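Local coordinates for phosphatidylglycerophosphatase and protein-tyrosine phosphatase 1 (Mus musculus, PDB 3RGO), which dephosphorylates phosphatidylglycerophosphate to phosphatidylglycerol, a step on the way to the mitochondrial phospholipid cardiolipin, and also has protein phosphatase activity, at residues V9-P15 against V92-A98; G31-E37 against E57-T63. All blocks are in the same frame, centred on the assembly; numbering follows the deposited sequence.

Overall arrangement
Both contacts are parallel strand pairings in one mixed five-stranded sheet, whose strand order is 2-4, 9-12, 91-95, 29-35, 57-61, and their centres lie about 9 Å apart. Contact 1 joins 9-12 to 91-95, contact 2 joins 29-35 to the edge strand 57-61, and the two meet because 91-95 and 29-35 are neighbours. Along the chain contact 2 is nested within the loop that contact 1 closes. Helix 102-115 touches side chains of both pairs. The example illustrates a general principle of alpha/beta enzymes: active sites form at the carboxyl ends of parallel strands. Here Cys96, predicted to be the phosphocysteine nucleophile, follows strand 91-95, and the side chain of Asn36, after strand 29-35, comes within about 4 Å of it.

Contact 1 (V9-P15 against V92-A98); sequences VLLGALP and VYVHCKA. With SO4 (sulfate ion), chain B.
Strands 9-12 and 92-95 run parallel, their axes 4.7 Å apart at closest approach and crossing at -29°. Val9 pairs with Val92, Leu10 with Tyr93 and Leu11 with Val94, at CA-CA distances of 5.1, 4.8 and 5.0 Å. Leu10 makes both short bonds, its N to Val92 O (2.9 Å) and its O from Val94 N (2.8 Å); Gly12 N follows to Val94 O at 3.3 Å. On one face Val9 CG1 meets Val94 CG2 at 4.0 Å, beneath helix 102-115. On the other, Tyr93 (chi1 t) sends its hydroxyl past Gly12, where a beta carbon would lie 2.4 Å from Tyr93 OH, to donate to Ala13 O (2.7 Å). Gly12 O is buried without a polar partner.

Beyond the strands the chain 13-15 packs on the start of the phosphate-binding P-loop, the CX5R signature of protein tyrosine phosphatases that begins at Cys96. Leu14 N donates to Lys97 O (3.0 Å). His95, with chi1 p, gives ND1 to Cys96 O (2.9 Å), while its NE2 is hydrogen-bonded to Thr34; Pro15 CD lies over the imidazole face in a CH-pi contact, 3.3 Å from the His95 ring centroid. The amides of Lys97 and Ala98 point into the loop, where Lys97 N and Ala98 N are hydrogen-bonded to sulfate O4 at 2.8 and 3.0 Å; Arg100 N and the side chains of Arg102 and Ser103 also bind the ion. A sulfate held this way is consistent with a cradle for the substrate phosphate, beside the predicted nucleophile Cys96.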
loop_
_atom_site.group_PDB
_atom_site.type_symbol
_atom_site.label_atom_id
_atom_site.label_comp_id
_atom_site.label_asym_id
_atom_site.label_seq_id
_atom_site.Cartn_x
_atom_site.Cartn_y
_atom_site.Cartn_z
ATOM N N VAL A 9 6.210 -5.964 0.986
ATOM C CA VAL A 9 5.542 -4.709 1.314
ATOM C C VAL A 9 6.052 -4.031 2.580
ATOM O O VAL A 9 6.288 -4.677 3.597
ATOM C CB VAL A 9 4.022 -4.911 1.417
ATOM C CG1 VAL A 9 3.347 -3.674 2.020
ATOM C CG2 VAL A 9 3.452 -5.242 0.047
ATOM N N LEU A 10 6.229 -2.716 2.494
ATOM C CA LEU A 10 6.423 -1.889 3.674
ATOM C C LEU A 10 5.305 -0.855 3.748
ATOM O O LEU A 10 4.807 -0.387 2.722
ATOM C CB LEU A 10 7.788 -1.196 3.645
ATOM C CG LEU A 10 8.991 -2.131 3.477
ATOM C CD1 LEU A 10 9.414 -2.199 2.015
ATOM C CD2 LEU A 10 10.147 -1.670 4.351
ATOM N N LEU A 11 4.911 -0.521 4.971
ATOM C CA LEU A 11 3.859 0.455 5.227
ATOM C C LEU A 11 4.418 1.542 6.144
ATOM O O LEU A 11 4.950 1.240 7.212
ATOM C CB LEU A 11 2.662 -0.224 5.893
ATOM C CG LEU A 11 1.582 0.686 6.485
ATOM C CD1 LEU A 11 0.851 1.466 5.400
ATOM C CD2 LEU A 11 0.600 -0.113 7.329
ATOM N N GLY A 12 4.309 2.800 5.728
ATOM C CA GLY A 12 4.838 3.898 6.525
ATOM C C GLY A 12 4.289 5.271 6.190
ATOM O O GLY A 12 3.470 5.428 5.285
ATOM N N ALA A 13 4.746 6.278 6.931
ATOM C CA ALA A 13 4.371 7.657 6.653
ATOM C C ALA A 13 4.990 8.100 5.329
ATOM O O ALA A 13 5.865 7.414 4.783
ATOM C CB ALA A 13 4.817 8.571 7.792
ATOM N N LEU A 14 4.529 9.231 4.803
ATOM C CA LEU A 14 5.059 9.748 3.542
ATOM C C LEU A 14 6.586 9.750 3.566
ATOM O O LEU A 14 7.196 10.149 4.558
ATOM C CB LEU A 14 4.529 11.157 3.252
ATOM C CG LEU A 14 5.047 12.293 4.133
ATOM C CD1 LEU A 14 4.691 13.652 3.537
ATOM C CD2 LEU A 14 4.512 12.166 5.552
ATOM N N PRO A 15 7.202 9.290 2.472
ATOM C CA PRO A 15 8.656 9.155 2.369
ATOM C C PRO A 15 9.297 10.501 2.084
ATOM O O PRO A 15 8.941 11.154 1.100
ATOM C CB PRO A 15 8.841 8.246 1.148
ATOM C CG PRO A 15 7.462 7.804 0.743
ATOM C CD PRO A 15 6.527 8.837 1.247
ATOM N N VAL A 92 8.062 -2.879 -2.148
ATOM C CA VAL A 92 7.206 -1.743 -2.445
ATOM C C VAL A 92 6.857 -1.017 -1.157
ATOM O O VAL A 92 6.436 -1.638 -0.179
ATOM C CB VAL A 92 5.903 -2.182 -3.150
ATOM C CG1 VAL A 92 4.946 -1.003 -3.288
ATOM C CG2 VAL A 92 6.217 -2.785 -4.512
ATOM N N TYR A 93 7.047 0.299 -1.164
ATOM C CA TYR A 93 6.695 1.150 -0.036
ATOM C C TYR A 93 5.310 1.732 -0.282
ATOM O O TYR A 93 5.065 2.357 -1.315
ATOM C CB TYR A 93 7.727 2.273 0.101
ATOM C CG TYR A 93 7.662 3.078 1.378
ATOM C CD1 TYR A 93 6.759 4.130 1.518
ATOM C CD2 TYR A 93 8.538 2.821 2.431
ATOM C CE1 TYR A 93 6.721 4.886 2.683
ATOM C CE2 TYR A 93 8.507 3.575 3.598
ATOM C CZ TYR A 93 7.596 4.604 3.718
ATOM O OH TYR A 93 7.564 5.353 4.877
ATOM N N VAL A 94 4.408 1.514 0.670
ATOM C CA VAL A 94 3.022 1.941 0.543
ATOM C C VAL A 94 2.744 3.042 1.550
ATOM O O VAL A 94 2.965 2.866 2.748
ATOM C CB VAL A 94 2.053 0.754 0.805
ATOM C CG1 VAL A 94 0.610 1.174 0.605
ATOM C CG2 VAL A 94 2.392 -0.415 -0.103
ATOM N N HIS A 95 2.261 4.184 1.070
ATOM C CA HIS A 95 2.013 5.304 1.966
ATOM C C HIS A 95 0.878 6.210 1.536
ATOM O O HIS A 95 0.488 6.260 0.372
ATOM C CB HIS A 95 3.277 6.169 2.104
ATOM C CG HIS A 95 3.549 7.022 0.903
ATOM N ND1 HIS A 95 3.075 8.310 0.780
ATOM C CD2 HIS A 95 4.231 6.762 -0.240
ATOM C CE1 HIS A 95 3.458 8.811 -0.381
ATOM N NE2 HIS A 95 4.161 7.891 -1.018
ATOM N N CYS A 96 0.358 6.937 2.513
ATOM C CA CYS A 96 -0.422 8.125 2.259
ATOM C C CYS A 96 0.276 9.219 3.060
ATOM O O CYS A 96 1.355 9.681 2.674
ATOM C CB CYS A 96 -1.875 7.933 2.696
ATOM S SG CYS A 96 -2.960 9.300 2.230
ATOM N N LYS A 97 -0.303 9.591 4.194
ATOM C CA LYS A 97 0.308 10.592 5.067
ATOM C C LYS A 97 0.962 9.964 6.292
ATOM O O LYS A 97 2.181 9.970 6.432
ATOM C CB LYS A 97 -0.733 11.621 5.522
ATOM C CG LYS A 97 -1.230 12.554 4.428
ATOM C CD LYS A 97 -2.129 13.637 5.016
ATOM C CE LYS A 97 -1.410 14.412 6.114
ATOM N NZ LYS A 97 -2.286 15.437 6.761
ATOM N N ALA A 98 0.140 9.420 7.180
ATOM C CA ALA A 98 0.616 8.937 8.472
ATOM C C ALA A 98 0.917 7.438 8.486
ATOM O O ALA A 98 1.500 6.930 9.444
ATOM C CB ALA A 98 -0.398 9.290 9.565
HETATM S S SO4 B . -3.106 7.506 6.135
HETATM O O1 SO4 B . -4.552 7.658 6.012
HETATM O O2 SO4 B . -2.749 7.200 7.516
HETATM O O3 SO4 B . -2.659 6.431 5.259
HETATM O O4 SO4 B . -2.447 8.753 5.752
#

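Contact 2 (G31-E37 against E57-T63); sequences GVITMNE and EQLRLST. With SO4 (sulfate ion), chain C.
This is a parallel pairing of strands at one edge of the central sheet, where 57-61 is outermost and 31-35 lies inside it. The axes approach to 4.6 Å at -21°, with Gly31 level with Glu57 and each next pair in step through Met35 and Leu61, at CA-CA distances of 4.7 to 4.9 Å. Backbone bonds alternate regularly: Val32 N to Glu57 O (2.8 Å), Leu59 N to Val32 O (2.7 Å), Thr34 N to Leu59 O and Leu61 N to Thr34 O (both 2.8 Å). Asn36 N extends the series to Leu61 O (3.0 Å) as Asn36 turns into a left-handed conformation (phi/psi 48/44). Together with the intervening helix 48-53 the strands make a beta-alpha-beta unit of the phosphatase domain. That helix touches Val32, Gln58 and Arg60, on the face where Gln58 (chi1 and chi2 t) extends its NE2 to Thr34 OG1 at 2.9 Å. On the reverse face Ile33 CG2 packs 4.0 Å from Leu61 CD1, while Phe81 of helix 72-88 covers Ile33 and Leu59. Past the strand end Thr63 OG1 lies 2.7 Å from O1 of a second sulfate, which Arg102 and the backbone of Met66 and Gly68 also bind.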
loop_
_atom_site.group_PDB
_atom_site.type_symbol
_atom_site.label_atom_id
_atom_site.label_comp_id
_atom_site.label_asym_id
_atom_site.label_seq_id
_atom_site.Cartn_x
_atom_site.Cartn_y
_atom_site.Cartn_z
ATOM N N GLY A 31 9.539 -0.026 -5.866
ATOM C CA GLY A 31 8.220 0.453 -6.222
ATOM C C GLY A 31 7.634 1.243 -5.073
ATOM O O GLY A 31 7.949 0.995 -3.912
ATOM N N VAL A 32 6.794 2.214 -5.392
ATOM C CA VAL A 32 6.138 2.991 -4.352
ATOM C C VAL A 32 4.690 3.220 -4.748
ATOM O O VAL A 32 4.391 3.568 -5.894
ATOM C CB VAL A 32 6.876 4.327 -4.075
ATOM C CG1 VAL A 32 7.030 5.131 -5.355
ATOM C CG2 VAL A 32 6.160 5.148 -2.992
ATOM N N ILE A 33 3.788 2.959 -3.811
ATOM C CA ILE A 33 2.382 3.255 -4.017
ATOM C C ILE A 33 2.068 4.511 -3.234
ATOM O O ILE A 33 2.173 4.531 -2.010
ATOM C CB ILE A 33 1.468 2.107 -3.561
ATOM C CG1 ILE A 33 1.761 0.851 -4.387
ATOM C CG2 ILE A 33 0.001 2.523 -3.686
ATOM C CD1 ILE A 33 0.909 -0.359 -4.013
ATOM N N THR A 34 1.713 5.568 -3.952
ATOM C CA THR A 34 1.433 6.855 -3.330
ATOM C C THR A 34 -0.052 7.154 -3.385
ATOM O O THR A 34 -0.642 7.238 -4.457
ATOM C CB THR A 34 2.211 7.991 -4.015
ATOM O OG1 THR A 34 3.618 7.751 -3.875
ATOM C CG2 THR A 34 1.856 9.339 -3.392
ATOM N N MET A 35 -0.656 7.311 -2.218
ATOM C CA MET A 35 -2.083 7.566 -2.149
ATOM C C MET A 35 -2.356 9.013 -1.777
ATOM O O MET A 35 -1.688 9.578 -0.911
ATOM C CB MET A 35 -2.747 6.612 -1.156
ATOM C CG MET A 35 -2.757 5.168 -1.632
ATOM S SD MET A 35 -3.053 3.988 -0.305
ATOM C CE MET A 35 -1.373 3.742 0.248
ATOM N N ASN A 36 -3.334 9.600 -2.458
ATOM C CA ASN A 36 -3.776 10.965 -2.191
ATOM C C ASN A 36 -2.641 11.981 -2.094
ATOM O O ASN A 36 -2.639 12.827 -1.206
ATOM C CB ASN A 36 -4.628 11.020 -0.922
ATOM C CG ASN A 36 -6.010 10.421 -1.120
ATOM O OD1 ASN A 36 -6.864 10.495 -0.234
ATOM N ND2 ASN A 36 -6.241 9.837 -2.290
ATOM N N GLU A 37 -1.681 11.890 -3.009
ATOM C CA GLU A 37 -0.605 12.874 -3.080
ATOM C C GLU A 37 -1.172 14.293 -2.996
ATOM O O GLU A 37 -1.929 14.720 -3.868
ATOM C CB GLU A 37 0.191 12.699 -4.376
ATOM C CG GLU A 37 1.238 13.772 -4.611
ATOM C CD GLU A 37 1.934 13.620 -5.950
ATOM O OE1 GLU A 37 1.448 14.202 -6.943
ATOM O OE2 GLU A 37 2.967 12.918 -6.009
ATOM N N GLU A 57 9.721 2.716 -9.364
ATOM C CA GLU A 57 8.508 3.084 -10.075
ATOM C C GLU A 57 7.430 3.520 -9.085
ATOM O O GLU A 57 7.174 2.832 -8.092
ATOM C CB GLU A 57 8.006 1.894 -10.894
ATOM C CG GLU A 57 6.784 2.183 -11.749
ATOM C CD GLU A 57 6.268 0.939 -12.454
ATOM O OE1 GLU A 57 6.784 -0.162 -12.167
ATOM O OE2 GLU A 57 5.343 1.061 -13.288
ATOM N N GLN A 58 6.798 4.656 -9.362
ATOM C CA GLN A 58 5.733 5.168 -8.505
ATOM C C GLN A 58 4.365 4.918 -9.119
ATOM O O GLN A 58 4.130 5.231 -10.287
ATOM C CB GLN A 58 5.909 6.670 -8.247
ATOM C CG GLN A 58 4.828 7.272 -7.342
ATOM C CD GLN A 58 4.992 8.769 -7.136
ATOM O OE1 GLN A 58 5.058 9.535 -8.098
ATOM N NE2 GLN A 58 5.052 9.193 -5.878
ATOM N N LEU A 59 3.470 4.333 -8.332
ATOM C CA LEU A 59 2.071 4.213 -8.715
ATOM C C LEU A 59 1.244 5.159 -7.843
ATOM O O LEU A 59 1.265 5.061 -6.618
ATOM C CB LEU A 59 1.583 2.772 -8.545
ATOM C CG LEU A 59 0.062 2.565 -8.534
ATOM C CD1 LEU A 59 -0.558 2.978 -9.863
ATOM C CD2 LEU A 59 -0.277 1.116 -8.204
ATOM N N ARG A 60 0.536 6.087 -8.475
ATOM C CA ARG A 60 -0.283 7.032 -7.737
ATOM C C ARG A 60 -1.736 6.610 -7.769
ATOM O O ARG A 60 -2.300 6.372 -8.841
ATOM C CB ARG A 60 -0.144 8.448 -8.303
ATOM C CG ARG A 60 1.066 9.204 -7.794
ATOM C CD ARG A 60 1.001 10.664 -8.214
ATOM N NE ARG A 60 0.807 10.796 -9.655
ATOM C CZ ARG A 60 1.796 10.828 -10.540
ATOM N NH1 ARG A 60 3.057 10.743 -10.134
ATOM N NH2 ARG A 60 1.528 10.948 -11.833
ATOM N N LEU A 61 -2.338 6.512 -6.588
ATOM C CA LEU A 61 -3.741 6.147 -6.491
ATOM C C LEU A 61 -4.496 7.188 -5.674
ATOM O O LEU A 61 -3.943 7.802 -4.761
ATOM C CB LEU A 61 -3.905 4.759 -5.865
ATOM C CG LEU A 61 -3.300 3.580 -6.623
ATOM C CD1 LEU A 61 -3.349 2.322 -5.774
ATOM C CD2 LEU A 61 -4.016 3.362 -7.959
ATOM N N SER A 62 -5.759 7.385 -6.021
ATOM C CA SER A 62 -6.626 8.282 -5.275
ATOM C C SER A 62 -7.713 7.486 -4.564
ATOM O O SER A 62 -8.209 6.487 -5.090
ATOM C CB SER A 62 -7.267 9.312 -6.210
ATOM O OG SER A 62 -6.320 10.275 -6.646
ATOM N N THR A 63 -8.071 7.917 -3.360
ATOM C CA THR A 63 -9.225 7.350 -2.680
ATOM C C THR A 63 -10.470 7.969 -3.281
ATOM O O THR A 63 -10.423 9.088 -3.798
ATOM C CB THR A 63 -9.224 7.669 -1.177
ATOM O OG1 THR A 63 -9.142 9.091 -0.996
ATOM C CG2 THR A 63 -8.052 6.994 -0.482
HETATM S S SO4 C . -10.661 10.590 1.840
HETATM O O1 SO4 C . -11.079 9.643 0.806
HETATM O O2 SO4 C . -10.934 10.024 3.163
HETATM O O3 SO4 C . -9.228 10.850 1.700
HETATM O O4 SO4 C . -11.396 11.844 1.681
#